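PDB 2B9S: topoisomerase I-like protein from Leishmania donovani, which relaxes supercoiled DNA as the large subunit of a heterodimeric type IB topoisomerase, whose partner subunit carries the strand-cleaving tyrosine. Local coordinates for a contact of chain A with DNA. Sequence-based numbering; all coordinates share one arbitrary frame.

Site 1: a contact of chain A with DNA. Residues 291, 293, 370, 381-383. With nucleotides of chain B.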
# COMPACT_ATOMS: atom_id res chain seq x y z
N VAL A 291 12.95 -4.47 4.63
CA VAL A 291 14.24 -4.75 4.02
C VAL A 291 14.94 -3.52 3.40
O VAL A 291 16.16 -3.46 3.36
CB VAL A 291 14.07 -5.90 2.95
CG1 VAL A 291 13.45 -5.36 1.61
CG2 VAL A 291 15.40 -6.68 2.73
N ASN A 293 14.58 -1.55 -0.02
CA ASN A 293 15.09 -1.48 -1.38
C ASN A 293 15.50 -0.04 -1.75
O ASN A 293 14.94 0.94 -1.23
CB ASN A 293 14.04 -2.00 -2.38
CG ASN A 293 14.01 -3.51 -2.45
OD1 ASN A 293 14.88 -4.13 -3.08
ND2 ASN A 293 13.01 -4.13 -1.79
N ASN A 370 17.83 -11.84 0.67
CA ASN A 370 16.74 -12.76 0.42
C ASN A 370 17.19 -14.08 -0.19
O ASN A 370 16.54 -15.10 0.03
CB ASN A 370 15.63 -12.12 -0.43
CG ASN A 370 14.76 -11.16 0.37
OD1 ASN A 370 14.45 -11.42 1.53
ND2 ASN A 370 14.35 -10.07 -0.25
N SER A 381 11.74 -14.84 2.91
CA SER A 381 12.20 -13.52 2.49
C SER A 381 11.97 -12.63 3.68
O SER A 381 11.34 -13.06 4.63
CB SER A 381 11.45 -13.02 1.24
OG SER A 381 10.12 -12.68 1.54
N ALA A 382 12.49 -11.40 3.63
CA ALA A 382 12.47 -10.51 4.79
C ALA A 382 11.10 -10.08 5.29
O ALA A 382 10.95 -9.78 6.49
CB ALA A 382 13.37 -9.27 4.55
N LYS A 383 10.10 -10.01 4.40
CA LYS A 383 8.79 -9.48 4.79
C LYS A 383 8.10 -10.47 5.71
O LYS A 383 7.27 -10.09 6.53
CB LYS A 383 7.91 -9.12 3.57
CG LYS A 383 7.28 -10.31 2.82
CD LYS A 383 6.43 -9.85 1.62
CE LYS A 383 5.03 -9.41 2.04
NZ LYS A 383 4.16 -10.55 2.56
P DT B 16 10.85 -2.19 0.84
OP1 DT B 16 11.48 -2.28 2.17
OP2 DT B 16 11.61 -1.85 -0.37
O5' DT B 16 10.13 -3.57 0.51
C5' DT B 16 9.25 -4.24 1.42
C4' DT B 16 8.85 -5.53 0.71
O4' DT B 16 8.07 -5.21 -0.47
C3' DT B 16 9.99 -6.42 0.23
O3' DT B 16 9.73 -7.77 0.66
C2' DT B 16 9.97 -6.37 -1.30
C1' DT B 16 8.51 -6.02 -1.57
N1 DT B 16 8.38 -5.20 -2.79
C2 DT B 16 7.64 -5.69 -3.83
O2 DT B 16 7.13 -6.77 -3.80
N3 DT B 16 7.56 -4.85 -4.92
C4 DT B 16 8.14 -3.60 -5.03
O4 DT B 16 7.97 -2.94 -6.05
C5 DT B 16 8.89 -3.12 -3.88
C7 DT B 16 9.58 -1.76 -3.82
C6 DT B 16 8.97 -3.95 -2.83
P DC B 17 10.86 -8.89 0.67
OP1 DC B 17 10.42 -9.92 1.65
OP2 DC B 17 12.21 -8.34 0.79
O5' DC B 17 10.72 -9.57 -0.74
C5' DC B 17 9.57 -10.28 -1.16
C4' DC B 17 9.78 -10.57 -2.62
O4' DC B 17 9.58 -9.35 -3.38
C3' DC B 17 11.19 -11.04 -2.99
O3' DC B 17 11.03 -12.16 -3.84
C2' DC B 17 11.76 -9.91 -3.82
C1' DC B 17 10.49 -9.37 -4.48
N1 DC B 17 10.62 -8.01 -5.09
C2 DC B 17 9.89 -7.71 -6.24
O2 DC B 17 9.15 -8.59 -6.73
N3 DC B 17 10.00 -6.46 -6.78
C4 DC B 17 10.81 -5.55 -6.23
N4 DC B 17 10.89 -4.37 -6.85
C5 DC B 17 11.58 -5.82 -5.06
C6 DC B 17 11.45 -7.04 -4.52
O HOH W 1 13.23 -7.00 -1.63
O HOH W 2 11.87 0.72 -1.08
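Two stretches of the catalytic core meet adjoining backbone phosphates of chain B: the loop holding Val291 and Asn293, which follows helix 272-287, and the loop 381-383 that leads into helix 384-400, helped by Asn370 from helix 366-373. At the 5'-phosphate of DT16, Asn293 closes a small clamp on one oxygen. The backbone Asn293 N donates to DT16 OP2 at 3.0 Å, and the side-chain ND2 reaches the same OP2, which lies 5° from the amide plane. With CG beside the backbone N (chi1 -80°), the amide folds back toward the main chain, and both N-H groups can converge. Water 2 joins Asn293 O to this OP2 as well.

The phosphate of DC17 is gripped on both non-bridging oxygens. DC17 OP1 accepts from the Ser381 hydroxyl OG at 2.8 Å and from the backbone N of Lys383. Ser381 OG sits between its own backbone N and carbonyl carbon, turned toward the phosphate. DC17 OP2 takes a fairly straight bond (163° at H) from Asn370 ND2 at 2.9 Å and lies near the plane of that amide. At the other end of this amide, Asn370 OD1 accepts from Ala382 N at 2.9 Å, the donor being tilted from the carbonyl plane; the bond fixes the amide flip and ties the loop to the helix. Water 1 bridges Asn293 ND2 and DC17 OP2, linking the two phosphate grips. Val291 fills in beside them, its CG1 methyl 3.9 Å from the DT16 sugar carbon C3'. Lys383 adds aliphatic cover: its CB and CG pass close to DC17 OP1, while the terminal amine runs on past the phosphate. Contacts to phosphate and sugar would suit binding with little dependence on sequence. The site lies on the DNA-facing wall of the core, where the start of helix 384-400, with the loop before it, comes against Asn370 within helix 366-373.

Site 2: a contact of chain A with DNA. Residues 212, 214, 219, 226, 228. With nucleotides of chain C.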
# COMPACT_ATOMS: atom_id res chain seq x y z
N VAL A 212 -1.25 -14.88 -14.52
CA VAL A 212 -1.48 -13.65 -13.74
C VAL A 212 -2.92 -13.54 -13.21
O VAL A 212 -3.80 -14.27 -13.68
CB VAL A 212 -0.99 -12.32 -14.49
CG1 VAL A 212 0.51 -12.43 -14.83
CG2 VAL A 212 -1.82 -12.01 -15.74
N TRP A 214 -4.66 -10.43 -12.67
CA TRP A 214 -5.24 -9.12 -12.95
C TRP A 214 -6.13 -9.14 -14.17
O TRP A 214 -5.92 -9.95 -15.08
CB TRP A 214 -4.15 -8.05 -13.08
CG TRP A 214 -3.03 -8.28 -14.07
CD1 TRP A 214 -1.78 -8.80 -13.78
CD2 TRP A 214 -2.99 -7.92 -15.47
NE1 TRP A 214 -1.01 -8.80 -14.93
CE2 TRP A 214 -1.72 -8.26 -15.96
CE3 TRP A 214 -3.92 -7.34 -16.34
CZ2 TRP A 214 -1.36 -8.06 -17.29
CZ3 TRP A 214 -3.56 -7.13 -17.66
CH2 TRP A 214 -2.29 -7.48 -18.12
N ARG A 219 -0.45 1.98 -17.69
CA ARG A 219 0.78 2.57 -17.20
C ARG A 219 0.48 4.02 -16.79
O ARG A 219 -0.02 4.82 -17.59
CB ARG A 219 1.84 2.45 -18.28
CG ARG A 219 3.23 2.82 -17.85
CD ARG A 219 4.24 2.42 -18.92
NE ARG A 219 4.34 0.96 -19.06
CZ ARG A 219 5.16 0.20 -18.34
NH1 ARG A 219 5.94 0.77 -17.40
NH2 ARG A 219 5.20 -1.12 -18.53
N MET A 226 2.98 0.73 -13.23
CA MET A 226 1.91 -0.15 -13.68
C MET A 226 0.80 -0.30 -12.62
O MET A 226 1.08 -0.60 -11.46
CB MET A 226 2.48 -1.50 -14.09
CG MET A 226 3.49 -1.40 -15.26
SD MET A 226 4.42 -2.92 -15.60
CE MET A 226 3.21 -3.74 -16.62
N TYR A 228 -3.16 -2.01 -11.75
CA TYR A 228 -3.92 -3.21 -12.08
C TYR A 228 -5.26 -3.21 -11.43
O TYR A 228 -5.40 -2.83 -10.27
CB TYR A 228 -3.22 -4.47 -11.58
CG TYR A 228 -1.84 -4.65 -12.10
CD1 TYR A 228 -1.62 -5.32 -13.29
CD2 TYR A 228 -0.73 -4.19 -11.37
CE1 TYR A 228 -0.37 -5.50 -13.76
CE2 TYR A 228 0.53 -4.36 -11.86
CZ TYR A 228 0.70 -5.02 -13.05
OH TYR A 228 1.97 -5.22 -13.53
P DG C 6 7.00 -5.06 -18.98
OP1 DG C 6 6.88 -5.99 -20.12
OP2 DG C 6 6.44 -3.71 -19.01
O5' DG C 6 6.44 -5.83 -17.68
C5' DG C 6 6.90 -7.14 -17.31
C4' DG C 6 6.38 -7.47 -15.92
O4' DG C 6 7.16 -6.84 -14.88
C3' DG C 6 4.95 -7.04 -15.64
O3' DG C 6 4.20 -8.27 -15.68
C2' DG C 6 4.99 -6.43 -14.22
C1' DG C 6 6.38 -6.80 -13.70
N9 DG C 6 7.03 -5.81 -12.83
C8 DG C 6 7.23 -4.45 -13.05
N7 DG C 6 7.85 -3.86 -12.05
C5 DG C 6 8.08 -4.88 -11.13
C6 DG C 6 8.71 -4.88 -9.88
O6 DG C 6 9.23 -3.93 -9.31
N1 DG C 6 8.71 -6.13 -9.25
C2 DG C 6 8.17 -7.27 -9.79
N2 DG C 6 8.24 -8.41 -9.08
N3 DG C 6 7.59 -7.28 -10.96
C4 DG C 6 7.58 -6.07 -11.58
P DA C 7 2.61 -8.37 -15.49
OP1 DA C 7 2.22 -9.53 -16.32
OP2 DA C 7 2.00 -7.04 -15.68
O5' DA C 7 2.40 -8.78 -13.98
C5' DA C 7 3.06 -9.90 -13.44
C4' DA C 7 2.80 -9.98 -11.95
O4' DA C 7 3.75 -9.11 -11.28
C3' DA C 7 1.42 -9.56 -11.44
O3' DA C 7 1.18 -10.33 -10.28
C2' DA C 7 1.65 -8.16 -10.93
C1' DA C 7 3.05 -8.37 -10.32
N9 DA C 7 3.75 -7.12 -10.04
C8 DA C 7 3.71 -6.00 -10.82
N7 DA C 7 4.41 -5.03 -10.33
C5 DA C 7 4.93 -5.51 -9.16
C6 DA C 7 5.75 -4.91 -8.20
N6 DA C 7 6.19 -3.65 -8.30
N1 DA C 7 6.09 -5.66 -7.14
C2 DA C 7 5.66 -6.93 -7.07
N3 DA C 7 4.86 -7.58 -7.91
C4 DA C 7 4.53 -6.81 -8.95
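Strand 226-229 and the loop of Val212 and Trp214 before strand 216-219 face the backbone of chain C at DG6 and DA7. They belong to the DNA-binding fragment characteristic of eukaryotic topoisomerase I. Tyr228 makes a hydrogen bond: its phenol OH donates to OP2 of the DA7 phosphate at 2.8 Å. That oxygen lies in the plane of the ring, at its edge. CG beside the backbone N (chi1 -57°) and a ring turned by chi2 of -88° send the hydroxyl out toward the strand. The ring carbon Tyr228 CE2 also comes within 3.7 Å of DA7 C8 on the imidazole part of the adenine, so the tyrosine touches base as well as phosphate.

Trp214 backs this tyrosine. Its indole is sandwiched, with Tyr228 CD1 3.3 Å above one face of the Trp214 ring and Val212 CG2 over the other, both displaced toward the rim. The sandwich should limit swinging of the indole and support the tyrosine in turn. The DA7 oxygen OP1 lies at the indole's edge and in its plane. The pyrrole nitrogen Trp214 NE1 points to the same stretch of backbone, 3.5 Å from the bridging oxygen O5' of DA7, a proximity rather than an assigned hydrogen bond. Val212 sends CG1 to the C5' methylene of DA7 at 3.9 Å, while its CG2 covers the tryptophan.

Met226 spans the step between the nucleotides. A bend at chi3 (83°) turns its methyl CE toward the DA7 phosphate, and Met226 SD packs 3.8 Å from the deoxyribose C2' of DG6. Its CG lies over one face of the Arg219 guanidinium. Arg219, at the end of strand 216-219, forms a salt bridge from NH2 to OP2 of DG6 at 2.9 Å, but its side chain is poorly ordered and its N-H is not aimed at that oxygen, making this a loose electrostatic contact.

The C-alpha centres of site 1 and site 2 lie about 23 Å apart, and the sites share no residue or secondary-structure element. Site 1 belongs to the catalytic core and holds chain B; site 2 belongs to the DNA-binding fragment and holds chain C. DT16 pairs with DA7 and DC17 with DG6, so the two sites hold opposite strands of the same two base pairs, from different sides of the duplex. This fits the clamp-like enclosure of DNA typical of type IB topoisomerases. Holding the backbone from separate regions probably helps keep the helix in register with the active site, where vanadate mimics the transition state on nicked DNA.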